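Side-chain contacts in flagellar biosynthesis protein FlhA (Bacillus subtilis, PDB 3MIX), which takes part in the export of flagellar proteins, and is represented here by its cytosolic domain: residues Tyr55-Ile58 and Pro59-Asp62; Thr166-Pro170 and Ala171-Ser175. All blocks are in the same frame, centred on the assembly; numbering follows the deposited sequence.

In the fold
Contacts 1 and 2 are two helix starts of the FlhA cytosolic domain, more than a hundred residues apart in sequence but touching in space. Contact 1 (55-62) comes first along the chain, leaving strand 49-53 of the four-stranded mixed sheet and entering the short helix 58-62. Contact 2 (166-175) comes later, past strand 111-117, at one edge of that sheet, and an unmodelled stretch, and opens the long helix 170-189. Their centres are about 15 Å apart, yet Leu60 CD1 packs on Val174 CG1 at 4.0 Å. Leu118 joins them further, since Leu57, Pro170 and Val174 all rest on it. Contact 1 also rests on Phe53 of strand 49-53, whereas contact 2 lies against Arg72 of helix 69-84.

Contact 1 of 2, residues Tyr55-Ile58 and Pro59-Asp62; sequences YGLI and PLAD
Leu60 reaches back over the turn to Leu57, and its side chain can be followed atom by atom. From CB the chain swings so that CG sits between the backbone N and the carbonyl carbon (chi1 79°), a torsion that brings the branch over the start of the helix. CG passes 3.7 Å from Leu57 O. Beyond it the two methyls part company: CD2 turns to Leu57, 3.3 Å from its O and 3.7 Å from its CB, whereas CD1 is turned away from Leu57. The two leucine side chains lie alongside each other and point the same way, and Leu118 and Leu120 add to the apolar surroundings. The backbone closes the turn beneath them. Leu57 O accepts a weak bond from Ala61 N, and Asp62 N donates to Ile58 O at 3.1 Å, the donor nearly in line with the carbonyl (C=O...N 170°). Pro59, with no N-H to offer, lays its CD 3.6 Å from Ile58 CB and 3.4 Å from Gly56 O. Asp62 turns its carboxylate onward to Asn64. This is the first turn of a short alpha-helix entered from a 3-10 segment, with Leu57 as N-cap and proline at the second helical position.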
loop_
_atom_site.group_PDB
_atom_site.type_symbol
_atom_site.label_atom_id
_atom_site.label_comp_id
_atom_site.label_asym_id
_atom_site.label_seq_id
_atom_site.Cartn_x
_atom_site.Cartn_y
_atom_site.Cartn_z
ATOM N N TYR A 55 27.206 4.907 11.633
ATOM C CA TYR A 55 27.548 5.146 13.035
ATOM C C TYR A 55 27.174 6.540 13.523
ATOM O O TYR A 55 26.930 6.732 14.717
ATOM C CB TYR A 55 29.021 4.822 13.317
ATOM C CG TYR A 55 30.033 5.794 12.726
ATOM C CD1 TYR A 55 30.281 7.029 13.331
ATOM C CD2 TYR A 55 30.747 5.469 11.569
ATOM C CE1 TYR A 55 31.201 7.920 12.793
ATOM C CE2 TYR A 55 31.677 6.355 11.025
ATOM C CZ TYR A 55 31.900 7.580 11.641
ATOM O OH TYR A 55 32.824 8.466 11.112
ATOM N N GLY A 56 27.118 7.503 12.604
ATOM C CA GLY A 56 26.667 8.855 12.929
ATOM C C GLY A 56 25.232 8.926 13.429
ATOM O O GLY A 56 24.858 9.877 14.115
ATOM N N LEU A 57 24.423 7.920 13.095
ATOM C CA LEU A 57 23.010 7.930 13.467
ATOM C C LEU A 57 22.709 7.121 14.737
ATOM O O LEU A 57 21.555 6.821 15.032
ATOM C CB LEU A 57 22.129 7.492 12.279
ATOM C CG LEU A 57 22.322 8.244 10.947
ATOM C CD1 LEU A 57 21.210 7.902 9.968
ATOM C CD2 LEU A 57 22.410 9.761 11.128
ATOM N N ILE A 58 23.761 6.784 15.486
ATOM C CA ILE A 58 23.627 6.069 16.762
ATOM C C ILE A 58 22.868 6.869 17.846
ATOM O O ILE A 58 22.049 6.284 18.556
ATOM C CB ILE A 58 25.001 5.533 17.286
ATOM C CG1 ILE A 58 25.417 4.297 16.481
ATOM C CG2 ILE A 58 24.939 5.194 18.778
ATOM C CD1 ILE A 58 26.789 3.733 16.814
ATOM N N PRO A 59 23.123 8.194 17.971
ATOM C CA PRO A 59 22.400 8.961 19.001
ATOM C C PRO A 59 20.869 8.884 18.909
ATOM O O PRO A 59 20.209 8.748 19.941
ATOM C CB PRO A 59 22.884 10.401 18.776
ATOM C CG PRO A 59 24.229 10.247 18.182
ATOM C CD PRO A 59 24.126 9.036 17.287
ATOM N N LEU A 60 20.312 8.959 17.702
ATOM C CA LEU A 60 18.856 8.843 17.561
ATOM C C LEU A 60 18.339 7.424 17.780
ATOM O O LEU A 60 17.232 7.244 18.264
ATOM C CB LEU A 60 18.323 9.435 16.250
ATOM C CG LEU A 60 18.415 8.704 14.916
ATOM C CD1 LEU A 60 17.100 8.807 14.184
ATOM C CD2 LEU A 60 19.524 9.314 14.095
ATOM N N ALA A 61 19.164 6.431 17.463
ATOM C CA ALA A 61 18.776 5.029 17.608
ATOM C C ALA A 61 18.764 4.484 19.047
ATOM O O ALA A 61 17.926 3.637 19.367
ATOM C CB ALA A 61 19.629 4.139 16.706
ATOM N N ASP A 62 19.658 4.965 19.916
ATOM C CA ASP A 62 19.873 4.284 21.205
ATOM C C ASP A 62 18.872 4.542 22.355
ATOM O O ASP A 62 18.386 3.579 22.958
ATOM C CB ASP A 62 21.322 4.423 21.684
ATOM C CG ASP A 62 21.891 3.102 22.182
ATOM O OD1 ASP A 62 21.116 2.281 22.730
ATOM O OD2 ASP A 62 23.114 2.875 22.016
#

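Contact 2 of 2, residues Thr166-Pro170 and Ala171-Ser175; sequences TVVDP and ASVVS
The carboxylate of Asp169 turns one face toward Ser172, whose backbone N and OG lie off its plane on the same side, each 3.7 Å from OD2. Ala171 CB lies nearer that plane, 4.2 Å beyond OD2. CG is tucked between the backbone N and the carbonyl carbon (chi1 51°), which holds the acid beside the helix start, near the side chains of Arg72 and Tyr123. The second flat group is the Asp169 carbonyl: Val173 N donates to its O at 3.1 Å from within the carbonyl plane, and Ser172 N adds a weak bond, so one oxygen serves two amides. Pro170 O in turn takes a straight bond from Val174 N (N-H...O 165°). With an alanine at Asp169 the carboxylate is gone, and the Ser172 amide and Arg72 would probably lose the negative charge beside them. On the apolar side Val168 CG1 presses tightly on Ser172 CB at 3.4 Å and meets Val173 CG2 at 4.0 Å, the two valines crossing at a slant. One turn further on, Ser175 OG and N approach Ala171 O from opposite faces of its plane. Asp169 as N-cap, Pro170 opening the helix, and Val168 touching Val173 across the cap together make a helix N-terminus with a hydrophobic staple, here beginning helix 170-189.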
loop_
_atom_site.group_PDB
_atom_site.type_symbol
_atom_site.label_atom_id
_atom_site.label_comp_id
_atom_site.label_asym_id
_atom_site.label_seq_id
_atom_site.Cartn_x
_atom_site.Cartn_y
_atom_site.Cartn_z
ATOM N N THR A 166 9.074 25.942 6.043
ATOM C CA THR A 166 8.788 25.232 7.291
ATOM C C THR A 166 10.011 24.417 7.758
ATOM O O THR A 166 10.827 23.988 6.932
ATOM C CB THR A 166 7.487 24.377 7.181
ATOM O OG1 THR A 166 6.746 24.449 8.409
ATOM C CG2 THR A 166 7.779 22.913 6.812
ATOM N N VAL A 167 10.137 24.229 9.074
ATOM C CA VAL A 167 11.364 23.681 9.682
ATOM C C VAL A 167 11.135 22.346 10.406
ATOM O O VAL A 167 10.282 22.252 11.298
ATOM C CB VAL A 167 12.018 24.685 10.667
ATOM C CG1 VAL A 167 13.449 24.271 10.979
ATOM C CG2 VAL A 167 11.984 26.113 10.111
ATOM N N VAL A 168 11.919 21.332 10.024
ATOM C CA VAL A 168 11.751 19.954 10.519
ATOM C C VAL A 168 13.056 19.390 11.104
ATOM O O VAL A 168 14.107 19.431 10.459
ATOM C CB VAL A 168 11.265 18.979 9.397
ATOM C CG1 VAL A 168 10.668 17.734 10.003
ATOM C CG2 VAL A 168 10.252 19.633 8.472
ATOM N N ASP A 169 12.976 18.851 12.317
ATOM C CA ASP A 169 14.122 18.173 12.928
ATOM C C ASP A 169 14.338 16.770 12.315
ATOM O O ASP A 169 13.416 16.197 11.741
ATOM C CB ASP A 169 13.965 18.111 14.451
ATOM C CG ASP A 169 12.632 17.557 14.872
ATOM O OD1 ASP A 169 11.632 18.310 14.819
ATOM O OD2 ASP A 169 12.587 16.370 15.260
ATOM N N PRO A 170 15.563 16.222 12.429
ATOM C CA PRO A 170 15.952 15.038 11.650
ATOM C C PRO A 170 15.139 13.785 11.967
ATOM O O PRO A 170 14.800 13.010 11.061
ATOM C CB PRO A 170 17.418 14.830 12.049
ATOM C CG PRO A 170 17.860 16.173 12.579
ATOM C CD PRO A 170 16.662 16.676 13.296
ATOM N N ALA A 171 14.828 13.595 13.245
ATOM C CA ALA A 171 14.070 12.445 13.685
ATOM C C ALA A 171 12.677 12.454 13.044
ATOM O O ALA A 171 12.125 11.398 12.730
ATOM C CB ALA A 171 13.983 12.434 15.186
ATOM N N SER A 172 12.136 13.653 12.841
ATOM C CA SER A 172 10.868 13.849 12.149
ATOM C C SER A 172 10.989 13.571 10.660
ATOM O O SER A 172 10.084 12.986 10.070
ATOM C CB SER A 172 10.328 15.269 12.366
ATOM O OG SER A 172 9.527 15.336 13.524
ATOM N N VAL A 173 12.096 13.998 10.054
ATOM C CA VAL A 173 12.351 13.693 8.644
ATOM C C VAL A 173 12.328 12.176 8.402
ATOM O O VAL A 173 11.646 11.707 7.493
ATOM C CB VAL A 173 13.681 14.295 8.139
ATOM C CG1 VAL A 173 13.857 14.039 6.647
ATOM C CG2 VAL A 173 13.726 15.791 8.422
ATOM N N VAL A 174 13.060 11.425 9.229
ATOM C CA VAL A 174 13.151 9.976 9.077
ATOM C C VAL A 174 11.818 9.299 9.413
ATOM O O VAL A 174 11.447 8.314 8.779
ATOM C CB VAL A 174 14.392 9.354 9.839
ATOM C CG1 VAL A 174 14.344 9.661 11.353
ATOM C CG2 VAL A 174 14.468 7.850 9.609
ATOM N N SER A 175 11.091 9.882 10.367
ATOM C CA SER A 175 9.769 9.417 10.763
ATOM C C SER A 175 8.767 9.453 9.627
ATOM O O SER A 175 8.089 8.459 9.384
ATOM C CB SER A 175 9.209 10.254 11.910
ATOM O OG SER A 175 9.669 9.755 13.144
#